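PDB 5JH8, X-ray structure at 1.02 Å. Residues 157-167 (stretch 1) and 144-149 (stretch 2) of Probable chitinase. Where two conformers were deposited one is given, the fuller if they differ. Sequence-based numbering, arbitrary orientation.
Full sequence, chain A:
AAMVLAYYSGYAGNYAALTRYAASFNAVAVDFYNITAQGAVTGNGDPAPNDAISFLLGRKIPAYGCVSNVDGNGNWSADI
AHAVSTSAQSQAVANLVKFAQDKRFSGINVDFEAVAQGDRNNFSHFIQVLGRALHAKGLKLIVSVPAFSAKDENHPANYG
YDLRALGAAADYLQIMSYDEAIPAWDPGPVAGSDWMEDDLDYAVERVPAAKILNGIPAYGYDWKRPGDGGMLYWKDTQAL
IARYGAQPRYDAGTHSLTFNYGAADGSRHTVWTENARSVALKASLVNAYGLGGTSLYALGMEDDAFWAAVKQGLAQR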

ATOM      1  N   ALA A 157      14.411  -3.534  -9.382  1.00 14.62           N
ATOM      2  CA  ALA A 157      13.098  -3.629  -8.761  1.00 14.15           C
ATOM      3  C   ALA A 157      12.222  -2.420  -9.051  1.00 12.52           C
ATOM      4  O   ALA A 157      11.000  -2.511  -8.918  1.00 12.69           O
ATOM      5  CB  ALA A 157      13.239  -3.774  -7.244  1.00 14.84           C
ATOM      6  N   ASN A 158      12.824  -1.297  -9.430  1.00 10.83           N
ATOM      7  CA  ASN A 158      12.129  -0.026  -9.533  1.00 11.20           C
ATOM      8  C   ASN A 158      12.031   0.525 -10.948  1.00 11.20           C
ATOM      9  O   ASN A 158      11.132   1.334 -11.216  1.00 11.24           O
ATOM     10  CB  ASN A 158      12.841   1.014  -8.659  1.00 10.33           C
ATOM     11  CG  ASN A 158      12.832   0.648  -7.202  1.00 10.19           C
ATOM     12  OD1 ASN A 158      11.877   0.039  -6.731  1.00 11.29           O
ATOM     13  ND2 ASN A 158      13.886   1.019  -6.475  1.00 11.69           N
ATOM     14  N   TYR A 159      12.919   0.118 -11.859  1.00 12.05           N
ATOM     15  CA  TYR A 159      12.961   0.747 -13.171  1.00 11.91           C
ATOM     16  C   TYR A 159      11.691   0.489 -13.980  1.00 11.41           C
ATOM     17  O   TYR A 159      11.373   1.273 -14.880  1.00 12.29           O
ATOM     18  CB  TYR A 159      14.206   0.298 -13.951  1.00 12.98           C
ATOM     19  CG  TYR A 159      14.404   1.078 -15.230  1.00 13.79           C
ATOM     20  CD1 TYR A 159      14.795   2.409 -15.195  1.00 15.70           C
ATOM     21  CD2 TYR A 159      14.198   0.494 -16.470  1.00 15.70           C
ATOM     22  CE1 TYR A 159      14.956   3.132 -16.342  1.00 17.05           C
ATOM     23  CE2 TYR A 159      14.375   1.209 -17.638  1.00 17.33           C
ATOM     24  CZ  TYR A 159      14.751   2.530 -17.566  1.00 17.33           C
ATOM     25  OH  TYR A 159      14.935   3.265 -18.711  1.00 19.97           O
ATOM     26  N   GLY A 160      10.940  -0.572 -13.685  1.00 11.15           N
ATOM     27  CA  GLY A 160       9.683  -0.780 -14.382  1.00 11.01           C
ATOM     28  C   GLY A 160       8.631   0.277 -14.110  1.00  9.86           C
ATOM     29  O   GLY A 160       7.619   0.303 -14.814  1.00 10.51           O
ATOM     30  N   TYR A 161       8.847   1.132 -13.101  1.00 10.18           N
ATOM     31  CA  TYR A 161       7.863   2.119 -12.664  1.00  9.50           C
ATOM     32  C   TYR A 161       8.332   3.527 -13.036  1.00 10.22           C
ATOM     33  O   TYR A 161       9.244   4.085 -12.413  1.00 10.22           O
ATOM     34  CB  TYR A 161       7.608   1.997 -11.172  1.00  9.57           C
ATOM     35  CG  TYR A 161       7.130   0.617 -10.791  1.00  9.64           C
ATOM     36  CD1 TYR A 161       5.783   0.293 -10.859  1.00  9.17           C
ATOM     37  CD2 TYR A 161       8.020  -0.368 -10.415  1.00  9.64           C
ATOM     38  CE1 TYR A 161       5.323  -0.959 -10.532  1.00  9.09           C
ATOM     39  CE2 TYR A 161       7.588  -1.640 -10.105  1.00  9.54           C
ATOM     40  CZ  TYR A 161       6.236  -1.939 -10.150  1.00  9.11           C
ATOM     41  OH  TYR A 161       5.840  -3.220  -9.832  1.00 10.17           O
ATOM     42  N   ASP A 162       7.724   4.086 -14.078  1.00 10.02           N
ATOM     43  CA  ASP A 162       8.019   5.438 -14.559  1.00  9.68           C
ATOM     44  C   ASP A 162       6.957   6.336 -13.932  1.00  9.89           C
ATOM     45  O   ASP A 162       5.834   6.443 -14.431  1.00  9.42           O
ATOM     46  CB  ASP A 162       7.927   5.434 -16.078  1.00 10.72           C
ATOM     47  CG  ASP A 162       8.179   6.792 -16.710  1.00 11.56           C
ATOM     48  OD1 ASP A 162       8.135   7.840 -16.019  1.00 12.31           O
ATOM     49  OD2 ASP A 162       8.437   6.797 -17.933  1.00 13.01           O
ATOM     50  N   LEU A 163       7.280   6.942 -12.787  1.00 10.37           N
ATOM     51  CA  LEU A 163       6.258   7.686 -12.047  1.00 10.94           C
ATOM     52  C   LEU A 163       5.692   8.830 -12.872  1.00 10.46           C
ATOM     53  O   LEU A 163       4.491   9.121 -12.805  1.00 10.31           O
ATOM     54  CB  LEU A 163       6.804   8.231 -10.730  1.00 11.18           C
ATOM     55  CG  LEU A 163       6.668   7.311  -9.515  1.00 13.86           C
ATOM     56  CD1 LEU A 163       7.442   6.034  -9.655  1.00 15.86           C
ATOM     57  CD2 LEU A 163       7.082   8.043  -8.259  1.00 14.14           C
ATOM     58  N   ARG A 164       6.545   9.532 -13.614  1.00 10.28           N
ATOM     59  CA  ARG A 164       6.045  10.625 -14.441  1.00 11.17           C
ATOM     60  C   ARG A 164       4.943  10.145 -15.385  1.00 11.81           C
ATOM     61  O   ARG A 164       3.869  10.758 -15.475  1.00 12.17           O
ATOM     62  CB  ARG A 164       7.193  11.272 -15.213  1.00 13.40           C
ATOM     63  CG  ARG A 164       6.852  12.607 -15.850  1.00 15.96           C
ATOM     64  CD  ARG A 164       8.078  13.273 -16.495  1.00 18.51           C
ATOM     65  NE  ARG A 164       9.005  13.858 -15.522  1.00 20.29           N
ATOM     66  CZ  ARG A 164       8.904  15.089 -15.028  1.00 21.67           C
ATOM     67  NH1 ARG A 164       7.925  15.901 -15.419  1.00 22.07           N
ATOM     68  NH2 ARG A 164       9.789  15.514 -14.141  1.00 22.29           N
ATOM     69  N   ALA A 165       5.180   9.030 -16.080  1.00 11.28           N
ATOM     70  CA  ALA A 165       4.192   8.520 -17.031  1.00 10.57           C
ATOM     71  C   ALA A 165       2.959   7.983 -16.304  1.00 10.20           C
ATOM     72  O   ALA A 165       1.813   8.246 -16.700  1.00 11.54           O
ATOM     73  CB  ALA A 165       4.805   7.433 -17.915  1.00 12.05           C
ATOM     74  N   LEU A 166       3.174   7.220 -15.237  1.00 10.36           N
ATOM     75  CA  LEU A 166       2.057   6.609 -14.536  1.00  9.42           C
ATOM     76  C   LEU A 166       1.175   7.677 -13.908  1.00  9.33           C
ATOM     77  O   LEU A 166      -0.057   7.583 -13.938  1.00 10.02           O
ATOM     78  CB  LEU A 166       2.592   5.657 -13.462  1.00  9.55           C
ATOM     79  CG  LEU A 166       3.392   4.435 -13.958  1.00  9.48           C
ATOM     80  CD1 LEU A 166       4.091   3.688 -12.819  1.00  9.65           C
ATOM     81  CD2 LEU A 166       2.482   3.482 -14.719  1.00  9.74           C
ATOM     82  N   GLY A 167       1.807   8.680 -13.307  1.00  9.99           N
ATOM     83  CA  GLY A 167       1.064   9.719 -12.631  1.00 10.54           C
ATOM     84  C   GLY A 167       0.273  10.593 -13.568  1.00 10.97           C
ATOM     85  O   GLY A 167      -0.745  11.153 -13.170  1.00 13.46           O
TER
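Stretch 2, residues 144-149: SVPAFS

Stretch 1 begins as a loop, folds through a type I beta turn from Asn158 to Tyr161, closed by the bond from Tyr161 N to Asn158 O at 3.0 Å, and enters a helix at Leu163 that continues beyond Gly167. Asp162 is the N-cap: its OD1 accepts from Ala165 N at 3.2 Å, satisfying an amide in the first turn that has no helical carbonyl within reach, while Leu166 N to Asp162 O, at 2.9 Å, starts the helical ladder. Stretch 2 arrives as an extended strand and passes into an extended, irregular segment, with phi/psi of -129/154 at Val145 and -161/168 at Phe148. It runs broadly against the direction of stretch 1: Val145 lies nearest Tyr161 and Pro146 nearest Asn158, each pair of CA atoms 7.0 Å apart. At that separation the two backbones are not paired, and no hydrogen bond crosses between them. The contact is made mainly by side chains and buries 395 Å² in all.

The extended backbone of stretch 2 turns Pro146 and Phe148 toward stretch 1, while Ser144, Ala147 and Ser149 point away; Val145 points sideways but still reaches its neighbours. Pro146 lies on the ring of Tyr161. Its CD stands 3.5 Å from the ring centroid, 3° off the normal, a CH-pi contact over the face, and its CG is 3.6 Å from Tyr161 CE2. A proline suits this place because its compact, rigid ring offers polarised C-H groups to the flat aromatic face. The tyrosine hydroxyl is hydrogen-bonded elsewhere in the structure, so the ring can be buried without stranding its polar end.

Phe148 gives up the largest area of any residue here, 96 Å². Asn158 covers one face of its ring, with CB 3.7 Å from the centroid and 13° off the normal, and Asn158 CG comes to 3.4 Å from Phe148 CD2. An asparagine can serve here because its CB packs on the aromatic face while its ND2 is hydrogen-bonded elsewhere. At the ring edge, Tyr161 O lies 3.8 Å from Phe148 CZ, where the slightly positive hydrogens of an aromatic rim are agreeable neighbours for a carbonyl oxygen. Leu163 CD1 approaches the same CZ atom at 3.7 Å, bringing the first turn of the helix into the apolar cluster.

Val145 CG1 is 4.0 Å from Tyr161 CD1 and equally 4.0 Å from Leu166 CD1, so one branched, apolar residue bridges the aromatic ring and the helix.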

ATOM      1  N   SER A 144      -0.729   1.359  -7.486  1.00  6.77           N
ATOM      2  CA  SER A 144       0.192   1.162  -6.371  1.00  6.44           C
ATOM      3  C   SER A 144       1.600   1.002  -6.929  1.00  7.28           C
ATOM      4  O   SER A 144       1.824   0.219  -7.850  1.00  8.58           O
ATOM      5  CB  SER A 144      -0.205  -0.066  -5.548  1.00  6.99           C
ATOM      6  OG  SER A 144      -1.493   0.104  -4.968  1.00  7.66           O
ATOM      7  N   VAL A 145       2.536   1.792  -6.417  0.61  6.50           N
ATOM      8  CA  VAL A 145       3.915   1.698  -6.888  0.61  7.97           C
ATOM      9  C   VAL A 145       4.854   1.566  -5.702  0.61  7.01           C
ATOM     10  O   VAL A 145       4.548   2.032  -4.596  0.61  6.36           O
ATOM     11  CB  VAL A 145       4.319   2.901  -7.749  0.61  7.84           C
ATOM     12  CG1 VAL A 145       3.442   2.995  -8.962  0.61  8.31           C
ATOM     13  CG2 VAL A 145       4.272   4.174  -6.937  0.61  8.97           C
ATOM     14  N   PRO A 146       6.011   0.955  -5.910  1.00  8.31           N
ATOM     15  CA  PRO A 146       7.036   0.934  -4.866  1.00  8.79           C
ATOM     16  C   PRO A 146       7.549   2.344  -4.614  1.00  7.79           C
ATOM     17  O   PRO A 146       7.563   3.189  -5.514  1.00  9.04           O
ATOM     18  CB  PRO A 146       8.139   0.035  -5.450  1.00 11.21           C
ATOM     19  CG  PRO A 146       7.532  -0.666  -6.594  1.00 13.32           C
ATOM     20  CD  PRO A 146       6.429   0.179  -7.100  1.00 10.65           C
ATOM     21  N   ALA A 147       8.016   2.563  -3.389  1.00  7.98           N
ATOM     22  CA  ALA A 147       8.515   3.852  -2.931  1.00  8.25           C
ATOM     23  C   ALA A 147      10.028   3.879  -3.076  1.00  8.62           C
ATOM     24  O   ALA A 147      10.729   3.010  -2.531  1.00  9.80           O
ATOM     25  CB  ALA A 147       8.132   4.061  -1.471  1.00  7.85           C
ATOM     26  N   PHE A 148      10.523   4.881  -3.797  1.00  8.39           N
ATOM     27  CA  PHE A 148      11.958   5.024  -4.029  1.00  8.86           C
ATOM     28  C   PHE A 148      12.250   6.459  -4.450  1.00  9.54           C
ATOM     29  O   PHE A 148      11.343   7.240  -4.744  1.00  9.72           O
ATOM     30  CB  PHE A 148      12.485   4.023  -5.074  1.00  9.00           C
ATOM     31  CG  PHE A 148      11.784   4.089  -6.408  1.00  9.31           C
ATOM     32  CD1 PHE A 148      12.209   4.947  -7.400  1.00 10.13           C
ATOM     33  CD2 PHE A 148      10.695   3.267  -6.671  1.00  9.04           C
ATOM     34  CE1 PHE A 148      11.564   5.009  -8.602  1.00 10.64           C
ATOM     35  CE2 PHE A 148      10.065   3.306  -7.886  1.00  9.63           C
ATOM     36  CZ  PHE A 148      10.489   4.189  -8.854  1.00  9.87           C
ATOM     37  N   SER A 149      13.538   6.800  -4.463  1.00 10.65           N
ATOM     38  CA  SER A 149      13.977   8.119  -4.900  1.00 11.13           C
ATOM     39  C   SER A 149      15.018   7.967  -6.003  1.00 11.46           C
ATOM     40  O   SER A 149      15.233   6.870  -6.517  1.00 12.46           O
ATOM     41  CB  SER A 149      14.507   8.954  -3.716  1.00 11.38           C
ATOM     42  OG  SER A 149      15.674   8.403  -3.129  1.00 10.33           O
TER